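Local coordinates for twitching motility pilus retraction protein (Geobacter sulfurreducens PCA, PDB 5ZFQ), which acts as a retraction ATPase motor of the type IV pilus, probably using ATP hydrolysis in a six-subunit ring to drive pilus withdrawal, at residues P223-L231 / L243-L254; V140-P148 / I169-R177. All coordinates share one frame; numbering follows the deposited sequence.

Contact 1 is buried core: P223-L231 and L243-L254 pair two neighbouring parallel strands of the mixed sheet in the ATPase domain. Contact 2 lies beside that sheet and is only partly buried, with V140-P148, a short helix and its trailing turn, meeting I169-R177 at the end of helix 162-176. The two adjoin through I170, whose side chain packs on L227 and L251, and through L249, which lies against K147 O and P148 O. Their chemistry follows their place. Main-chain bonds and aliphatic side chains dominate contact 1, whereas contact 2 combines a small apolar patch with an arginine holding carbonyl oxygens and a salt-bridge network toward solvent.

Contact 1: residues P223-L231 / L243-L254; sequences PDVVLVGEL and LAETGHLCLATL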
loop_
_atom_site.group_PDB
_atom_site.type_symbol
_atom_site.label_atom_id
_atom_site.label_comp_id
_atom_site.label_asym_id
_atom_site.label_seq_id
_atom_site.Cartn_x
_atom_site.Cartn_y
_atom_site.Cartn_z
ATOM N N PRO A 223 8.817 -8.016 34.124
ATOM C CA PRO A 223 10.277 -8.016 34.060
ATOM C C PRO A 223 10.821 -6.849 34.881
ATOM O O PRO A 223 10.064 -5.934 35.210
ATOM C CB PRO A 223 10.547 -7.820 32.574
ATOM C CG PRO A 223 9.414 -6.874 32.158
ATOM C CD PRO A 223 8.214 -7.236 33.025
ATOM N N ASP A 224 12.107 -6.879 35.207
ATOM C CA ASP A 224 12.735 -5.720 35.808
ATOM C C ASP A 224 13.751 -5.191 34.857
ATOM O O ASP A 224 13.961 -3.988 34.762
ATOM C CB ASP A 224 13.396 -6.071 37.133
ATOM C CG ASP A 224 12.411 -6.582 38.134
ATOM O OD1 ASP A 224 11.560 -5.792 38.621
ATOM O OD2 ASP A 224 12.486 -7.785 38.430
ATOM N N VAL A 225 14.394 -6.122 34.172
ATOM C CA VAL A 225 15.460 -5.847 33.213
ATOM C C VAL A 225 15.067 -6.490 31.895
ATOM O O VAL A 225 14.676 -7.671 31.876
ATOM C CB VAL A 225 16.801 -6.409 33.719
ATOM C CG1 VAL A 225 17.914 -6.255 32.682
ATOM C CG2 VAL A 225 17.161 -5.725 35.015
ATOM N N VAL A 226 15.137 -5.723 30.806
ATOM C CA VAL A 226 14.739 -6.217 29.475
ATOM C C VAL A 226 15.768 -5.896 28.411
ATOM O O VAL A 226 16.052 -4.725 28.160
ATOM C CB VAL A 226 13.399 -5.605 28.981
ATOM C CG1 VAL A 226 13.010 -6.216 27.625
ATOM C CG2 VAL A 226 12.313 -5.733 30.002
ATOM N N LEU A 227 16.315 -6.920 27.774
ATOM C CA LEU A 227 17.165 -6.711 26.608
ATOM C C LEU A 227 16.289 -6.782 25.369
ATOM O O LEU A 227 15.734 -7.835 25.030
ATOM C CB LEU A 227 18.296 -7.730 26.550
ATOM C CG LEU A 227 19.070 -7.810 25.224
ATOM C CD1 LEU A 227 19.674 -6.456 24.854
ATOM C CD2 LEU A 227 20.147 -8.894 25.285
ATOM N N VAL A 228 16.157 -5.638 24.707
ATOM C CA VAL A 228 15.149 -5.453 23.669
ATOM C C VAL A 228 15.702 -5.728 22.269
ATOM O O VAL A 228 14.928 -5.915 21.321
ATOM C CB VAL A 228 14.550 -4.026 23.776
ATOM C CG1 VAL A 228 14.277 -3.391 22.425
ATOM C CG2 VAL A 228 13.287 -4.052 24.621
ATOM N N GLY A 229 17.008 -5.724 22.099
ATOM C CA GLY A 229 17.547 -5.967 20.785
ATOM C C GLY A 229 17.496 -4.706 19.962
ATOM O O GLY A 229 17.330 -3.644 20.500
ATOM N N GLU A 230 17.631 -4.826 18.662
ATOM C CA GLU A 230 17.643 -3.672 17.782
ATOM C C GLU A 230 16.410 -2.850 17.744
ATOM O O GLU A 230 15.334 -3.358 17.639
ATOM C CB GLU A 230 17.965 -4.086 16.340
ATOM C CG GLU A 230 18.215 -2.921 15.377
ATOM C CD GLU A 230 18.947 -3.313 14.093
ATOM O OE1 GLU A 230 18.333 -3.896 13.183
ATOM O OE2 GLU A 230 20.152 -3.045 13.968
ATOM N N LEU A 231 16.589 -1.554 17.788
ATOM C CA LEU A 231 15.492 -0.660 17.700
ATOM C C LEU A 231 15.129 -0.481 16.229
ATOM O O LEU A 231 15.356 0.559 15.653
ATOM C CB LEU A 231 15.855 0.670 18.334
ATOM C CG LEU A 231 16.198 0.656 19.823
ATOM C CD1 LEU A 231 16.260 2.044 20.386
ATOM C CD2 LEU A 231 15.230 -0.168 20.617
ATOM N N LEU A 243 9.458 1.048 28.865
ATOM C CA LEU A 243 10.101 0.279 29.914
ATOM C C LEU A 243 11.001 1.201 30.754
ATOM O O LEU A 243 10.935 1.200 31.995
ATOM C CB LEU A 243 10.885 -0.891 29.301
ATOM C CG LEU A 243 10.035 -2.081 28.819
ATOM C CD1 LEU A 243 10.724 -2.871 27.745
ATOM C CD2 LEU A 243 9.720 -3.001 29.964
ATOM N N ALA A 244 11.786 2.024 30.063
ATOM C CA ALA A 244 12.770 2.892 30.697
ATOM C C ALA A 244 12.121 3.991 31.536
ATOM O O ALA A 244 12.646 4.351 32.587
ATOM C CB ALA A 244 13.694 3.505 29.639
ATOM N N GLU A 245 10.993 4.525 31.065
ATOM C CA GLU A 245 10.229 5.548 31.798
ATOM C C GLU A 245 9.574 5.044 33.079
ATOM O O GLU A 245 9.288 5.836 33.974
ATOM C CB GLU A 245 9.124 6.143 30.924
ATOM C CG GLU A 245 9.437 7.457 30.249
ATOM C CD GLU A 245 8.216 8.006 29.509
ATOM O OE1 GLU A 245 7.868 7.428 28.448
ATOM O OE2 GLU A 245 7.602 8.997 29.986
ATOM N N THR A 246 9.322 3.740 33.146
ATOM C CA THR A 246 8.513 3.180 34.211
ATOM C C THR A 246 9.300 2.275 35.154
ATOM O O THR A 246 8.773 1.292 35.688
ATOM C CB THR A 246 7.317 2.406 33.631
ATOM O OG1 THR A 246 7.775 1.428 32.687
ATOM C CG2 THR A 246 6.350 3.371 32.956
ATOM N N GLY A 247 10.562 2.619 35.374
ATOM C CA GLY A 247 11.338 1.979 36.416
ATOM C C GLY A 247 12.009 0.679 36.029
ATOM O O GLY A 247 12.567 -0.012 36.883
ATOM N N HIS A 248 11.972 0.335 34.750
ATOM C CA HIS A 248 12.718 -0.819 34.290
ATOM C C HIS A 248 14.093 -0.392 33.846
ATOM O O HIS A 248 14.358 0.805 33.652
ATOM C CB HIS A 248 11.990 -1.515 33.157
ATOM C CG HIS A 248 10.582 -1.879 33.503
ATOM N ND1 HIS A 248 9.539 -0.982 33.412
ATOM C CD2 HIS A 248 10.049 -3.027 33.980
ATOM C CE1 HIS A 248 8.420 -1.568 33.802
ATOM N NE2 HIS A 248 8.702 -2.808 34.153
ATOM N N LEU A 249 14.986 -1.363 33.731
ATOM C CA LEU A 249 16.227 -1.122 33.038
ATOM C C LEU A 249 16.107 -1.749 31.646
ATOM O O LEU A 249 15.901 -2.975 31.506
ATOM C CB LEU A 249 17.416 -1.687 33.812
ATOM C CG LEU A 249 18.784 -1.476 33.138
ATOM C CD1 LEU A 249 19.211 -0.006 33.124
ATOM C CD2 LEU A 249 19.874 -2.331 33.783
ATOM N N CYS A 250 16.208 -0.913 30.617
ATOM C CA CYS A 250 16.111 -1.402 29.255
ATOM C C CYS A 250 17.473 -1.401 28.557
ATOM O O CYS A 250 18.106 -0.349 28.399
ATOM C CB CYS A 250 15.107 -0.564 28.460
ATOM S SG CYS A 250 14.844 -1.188 26.775
ATOM N N LEU A 251 17.927 -2.587 28.160
ATOM C CA LEU A 251 19.132 -2.716 27.341
ATOM C C LEU A 251 18.703 -2.834 25.899
ATOM O O LEU A 251 17.795 -3.608 25.588
ATOM C CB LEU A 251 19.968 -3.940 27.743
ATOM C CG LEU A 251 20.402 -3.922 29.204
ATOM C CD1 LEU A 251 21.059 -5.224 29.619
ATOM C CD2 LEU A 251 21.306 -2.702 29.503
ATOM N N ALA A 252 19.341 -2.076 25.017
ATOM C CA ALA A 252 18.951 -2.109 23.620
ATOM C C ALA A 252 20.096 -1.734 22.682
ATOM O O ALA A 252 21.120 -1.204 23.112
ATOM C CB ALA A 252 17.742 -1.186 23.379
ATOM N N THR A 253 19.880 -2.060 21.428
ATOM C CA THR A 253 20.828 -1.971 20.354
ATOM C C THR A 253 20.384 -1.131 19.156
ATOM O O THR A 253 19.248 -1.042 18.833
ATOM C CB THR A 253 21.123 -3.444 19.944
ATOM O OG1 THR A 253 22.195 -3.944 20.708
ATOM C CG2 THR A 253 21.444 -3.652 18.516
ATOM N N LEU A 254 21.345 -0.528 18.501
ATOM C CA LEU A 254 21.161 0.231 17.285
ATOM C C LEU A 254 22.395 0.080 16.431
ATOM O O LEU A 254 23.474 -0.063 16.947
ATOM C CB LEU A 254 21.022 1.708 17.597
ATOM C CG LEU A 254 19.652 2.318 17.549
ATOM C CD1 LEU A 254 19.754 3.803 17.376
ATOM C CD2 LEU A 254 18.931 1.724 16.375
HETATM O O HOH W 1 7.534 -4.772 35.673
HETATM O O HOH W 2 11.559 -2.873 37.908
#
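L243 O accepts from three donors, T246 N, H248 N and H248 ND1 (3.0 Å), and both residues of the last bond meet the other segment: H248 CD2 is 3.2 Å from P223 O, and L243 CD2 packs on V226 CG2 (3.8 Å). L243 CD2 also sits over one face of the H248 ring, offset toward the rim. The ring's polar partners lie in its plane: H248 ND1 bonds T246 OG1 as well as L243 O, and a water joins H248 NE2 to P223 O. A second water links D224 OD1 to G247 O, while D224 OD2 bonds H180 N and forms a salt bridge with R55 of a neighbouring subunit. The neighbouring strands 225-230 and 249-254 run 7° apart in a parallel ladder: L249 N to D224 O, V226 N to L249 O, L251 N to V226 O, and V228 N to L251 O, nearly straight at 2.8 Å (171°). Between L227 and E230 a beta bulge shifts the register by one residue, V228 and G229 both facing A252. Beyond it T253 N reaches G229 O from above the carbonyl plane, and L231 N bonds T253 O. On one face of the sheet, chi1 of L227 (167°) swings CG beside the carbonyl carbon; L227 CD1 then reaches L251 CB (3.8 Å), the side chains crossing at about a right angle. T253, on the same face, touches K162 and L166 of helix 162-176, which probably follows the P-loop. The other face has V228 CG2 against C250 SG (3.9 Å). Strand 225-230, helix 234-245 and strand 249-254 make a beta-alpha-beta unit of the P-loop ATPase core, and the aliphatic strand ending in G229 and E230 is consistent with a Walker B segment.

Contact 2: residues V140-P148 / I169-R177; sequences VVKELAEKP and IIDKINTER
R177, just past the end of helix 162-176, reaches across to the type I beta turn L144-K147 in which helix 139-144 ends; helix 162-176 probably follows the P-loop, so this is a helix-to-turn packing on the flank of the ATPase sheet. The polar grip comes from the R177 guanidinium on main-chain oxygens. R177 NH1 (2.8 Å) and R177 NH2 (2.6 Å) both donate end-on to K147 O, from the same face of its carbonyl plane, and NH2 adds a weak bond to A145 O. Straight chi2 and chi3 torsions (-179° and -157°) extend the arginine far enough to do this. A water accepts from NH1 and weakly bridges to P148 O. With an alanine in place of R177, K147 O is likely to lose both these donors and A145 O its weak one, leaving the K147-P148 end of the turn less firmly held. The apolar contact centres on A145, whose CB rests on K172 CD (3.6 Å) and on I169 CG2 (4.0 Å), while V141 CG1 meets I169 CD1; M290 and F132 lie against the same patch. Charged side chains close the outer side. The aliphatic part of K142 crosses K172 at about a right angle, K142 CG lying 3.6 Å from K172 CE, and its own ammonium pairs with E133. K172 stretches out and bends only at its last torsion (chi4 63°), which brings NZ within reach of two carboxylates that would otherwise probably repel: a salt bridge to E146 OE2 at 3.6 Å, and a hydrogen-bonded one to E176 OE2 at 2.6 Å, met on its syn side.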
loop_
_atom_site.group_PDB
_atom_site.type_symbol
_atom_site.label_atom_id
_atom_site.label_comp_id
_atom_site.label_asym_id
_atom_site.label_seq_id
_atom_site.Cartn_x
_atom_site.Cartn_y
_atom_site.Cartn_z
ATOM N N VAL A 140 33.784 2.217 33.277
ATOM C CA VAL A 140 32.552 2.994 33.158
ATOM C C VAL A 140 31.423 2.091 32.709
ATOM O O VAL A 140 30.262 2.326 33.040
ATOM C CB VAL A 140 32.697 4.179 32.171
ATOM C CG1 VAL A 140 32.885 3.683 30.723
ATOM C CG2 VAL A 140 31.501 5.123 32.289
ATOM N N VAL A 141 31.769 1.040 31.972
ATOM C CA VAL A 141 30.747 0.126 31.475
ATOM C C VAL A 141 30.205 -0.641 32.657
ATOM O O VAL A 141 29.004 -0.804 32.802
ATOM C CB VAL A 141 31.281 -0.857 30.424
ATOM C CG1 VAL A 141 30.128 -1.664 29.864
ATOM C CG2 VAL A 141 31.989 -0.118 29.308
ATOM N N LYS A 142 31.119 -1.093 33.509
ATOM C CA LYS A 142 30.760 -1.783 34.735
ATOM C C LYS A 142 29.852 -0.913 35.603
ATOM O O LYS A 142 28.859 -1.400 36.163
ATOM C CB LYS A 142 32.020 -2.197 35.492
ATOM C CG LYS A 142 31.707 -3.084 36.661
ATOM C CD LYS A 142 32.922 -3.860 37.182
ATOM C CE LYS A 142 34.228 -3.125 36.951
ATOM N NZ LYS A 142 35.250 -4.026 36.344
ATOM N N GLU A 143 30.185 0.373 35.694
ATOM C CA GLU A 143 29.367 1.319 36.435
ATOM C C GLU A 143 27.973 1.416 35.826
ATOM O O GLU A 143 26.976 1.536 36.548
ATOM C CB GLU A 143 30.013 2.702 36.455
ATOM C CG GLU A 143 31.248 2.811 37.341
ATOM C CD GLU A 143 31.886 4.203 37.309
ATOM O OE1 GLU A 143 31.308 5.124 36.671
ATOM O OE2 GLU A 143 32.967 4.365 37.932
ATOM N N LEU A 144 27.910 1.380 34.496
ATOM C CA LEU A 144 26.632 1.470 33.793
ATOM C C LEU A 144 25.767 0.245 34.060
ATOM O O LEU A 144 24.539 0.332 34.042
ATOM C CB LEU A 144 26.848 1.637 32.291
ATOM C CG LEU A 144 27.277 3.027 31.821
ATOM C CD1 LEU A 144 27.515 2.966 30.343
ATOM C CD2 LEU A 144 26.214 4.034 32.131
ATOM N N ALA A 145 26.419 -0.885 34.333
ATOM C CA ALA A 145 25.743 -2.154 34.599
ATOM C C ALA A 145 25.204 -2.206 36.016
ATOM O O ALA A 145 24.551 -3.177 36.423
ATOM C CB ALA A 145 26.692 -3.323 34.350
ATOM N N GLU A 146 25.495 -1.158 36.775
ATOM C CA GLU A 146 24.995 -1.068 38.128
ATOM C C GLU A 146 23.822 -0.111 38.185
ATOM O O GLU A 146 23.299 0.163 39.264
ATOM C CB GLU A 146 26.100 -0.637 39.090
ATOM C CG GLU A 146 27.067 -1.748 39.423
ATOM C CD GLU A 146 28.346 -1.243 40.081
ATOM O OE1 GLU A 146 28.416 -0.031 40.377
ATOM O OE2 GLU A 146 29.277 -2.057 40.309
ATOM N N LYS A 147 23.407 0.394 37.028
ATOM C CA LYS A 147 22.271 1.308 36.969
ATOM C C LYS A 147 20.983 0.579 37.300
ATOM O O LYS A 147 20.732 -0.511 36.780
ATOM C CB LYS A 147 22.143 1.948 35.588
ATOM C CG LYS A 147 23.232 2.913 35.235
ATOM C CD LYS A 147 23.118 4.189 36.040
ATOM C CE LYS A 147 24.111 5.240 35.530
ATOM N NZ LYS A 147 24.251 6.345 36.533
ATOM N N PRO A 148 20.152 1.185 38.159
ATOM C CA PRO A 148 18.865 0.574 38.506
ATOM C C PRO A 148 17.786 0.781 37.446
ATOM O O PRO A 148 17.033 -0.152 37.189
ATOM C CB PRO A 148 18.491 1.264 39.818
ATOM C CG PRO A 148 19.222 2.542 39.810
ATOM C CD PRO A 148 20.463 2.356 38.996
ATOM N N ILE A 169 27.258 -7.509 30.697
ATOM C CA ILE A 169 26.390 -6.650 31.489
ATOM C C ILE A 169 25.291 -7.467 32.170
ATOM O O ILE A 169 25.052 -7.325 33.379
ATOM C CB ILE A 169 25.754 -5.542 30.618
ATOM C CG1 ILE A 169 26.799 -4.465 30.300
ATOM C CG2 ILE A 169 24.563 -4.932 31.330
ATOM C CD1 ILE A 169 26.393 -3.506 29.200
ATOM N N ILE A 170 24.640 -8.331 31.399
ATOM C CA ILE A 170 23.547 -9.121 31.936
ATOM C C ILE A 170 24.056 -10.115 32.969
ATOM O O ILE A 170 23.410 -10.311 34.015
ATOM C CB ILE A 170 22.782 -9.843 30.810
ATOM C CG1 ILE A 170 21.937 -8.816 30.040
ATOM C CG2 ILE A 170 21.877 -10.921 31.373
ATOM C CD1 ILE A 170 21.619 -9.203 28.633
ATOM N N ASP A 171 25.214 -10.715 32.698
ATOM C CA ASP A 171 25.833 -11.637 33.636
ATOM C C ASP A 171 26.063 -10.963 34.983
ATOM O O ASP A 171 25.799 -11.549 36.038
ATOM C CB ASP A 171 27.159 -12.158 33.092
ATOM C CG ASP A 171 27.798 -13.192 34.004
ATOM O OD1 ASP A 171 27.103 -14.114 34.494
ATOM O OD2 ASP A 171 29.016 -13.077 34.241
ATOM N N LYS A 172 26.562 -9.729 34.940
ATOM C CA LYS A 172 26.838 -8.978 36.151
ATOM C C LYS A 172 25.538 -8.685 36.905
ATOM O O LYS A 172 25.496 -8.767 38.142
ATOM C CB LYS A 172 27.568 -7.681 35.824
ATOM C CG LYS A 172 27.838 -6.827 37.060
ATOM C CD LYS A 172 28.404 -5.451 36.702
ATOM C CE LYS A 172 28.741 -4.638 37.953
ATOM N NZ LYS A 172 29.827 -5.247 38.808
ATOM N N ILE A 173 24.486 -8.353 36.156
ATOM C CA ILE A 173 23.194 -8.055 36.731
ATOM C C ILE A 173 22.613 -9.286 37.399
ATOM O O ILE A 173 22.151 -9.233 38.539
ATOM C CB ILE A 173 22.226 -7.548 35.660
ATOM C CG1 ILE A 173 22.658 -6.166 35.178
ATOM C CG2 ILE A 173 20.786 -7.514 36.179
ATOM C CD1 ILE A 173 21.873 -5.672 33.987
ATOM N N ASN A 174 22.635 -10.387 36.656
ATOM C CA ASN A 174 22.184 -11.688 37.112
ATOM C C ASN A 174 22.907 -12.167 38.374
ATOM O O ASN A 174 22.344 -12.932 39.184
ATOM C CB ASN A 174 22.389 -12.688 35.969
ATOM C CG ASN A 174 21.852 -14.079 36.270
ATOM O OD1 ASN A 174 21.002 -14.270 37.132
ATOM N ND2 ASN A 174 22.369 -15.061 35.548
ATOM N N THR A 175 24.161 -11.732 38.520
ATOM C CA THR A 175 24.990 -12.087 39.665
ATOM C C THR A 175 24.641 -11.233 40.892
ATOM O O THR A 175 24.621 -11.724 42.029
ATOM C CB THR A 175 26.514 -11.922 39.351
ATOM O OG1 THR A 175 26.900 -12.798 38.279
ATOM C CG2 THR A 175 27.365 -12.250 40.576
ATOM N N GLU A 176 24.350 -9.956 40.655
ATOM C CA GLU A 176 24.224 -9.001 41.750
ATOM C C GLU A 176 22.788 -8.702 42.181
ATOM O O GLU A 176 22.555 -8.436 43.353
ATOM C CB GLU A 176 24.922 -7.692 41.377
ATOM C CG GLU A 176 26.424 -7.804 41.218
ATOM C CD GLU A 176 27.075 -6.489 40.794
ATOM O OE1 GLU A 176 26.376 -5.442 40.719
ATOM O OE2 GLU A 176 28.296 -6.509 40.529
ATOM N N ARG A 177 21.826 -8.740 41.261
ATOM C CA ARG A 177 20.458 -8.326 41.602
ATOM C C ARG A 177 19.491 -9.480 41.873
ATOM O O ARG A 177 19.801 -10.631 41.620
ATOM C CB ARG A 177 19.882 -7.447 40.487
ATOM C CG ARG A 177 20.701 -6.211 40.224
ATOM C CD ARG A 177 20.130 -5.311 39.146
ATOM N NE ARG A 177 21.195 -4.487 38.582
ATOM C CZ ARG A 177 21.007 -3.400 37.842
ATOM N NH1 ARG A 177 19.785 -2.974 37.560
ATOM N NH2 ARG A 177 22.052 -2.724 37.388
HETATM O O HOH W 3 16.597 -3.426 38.226
#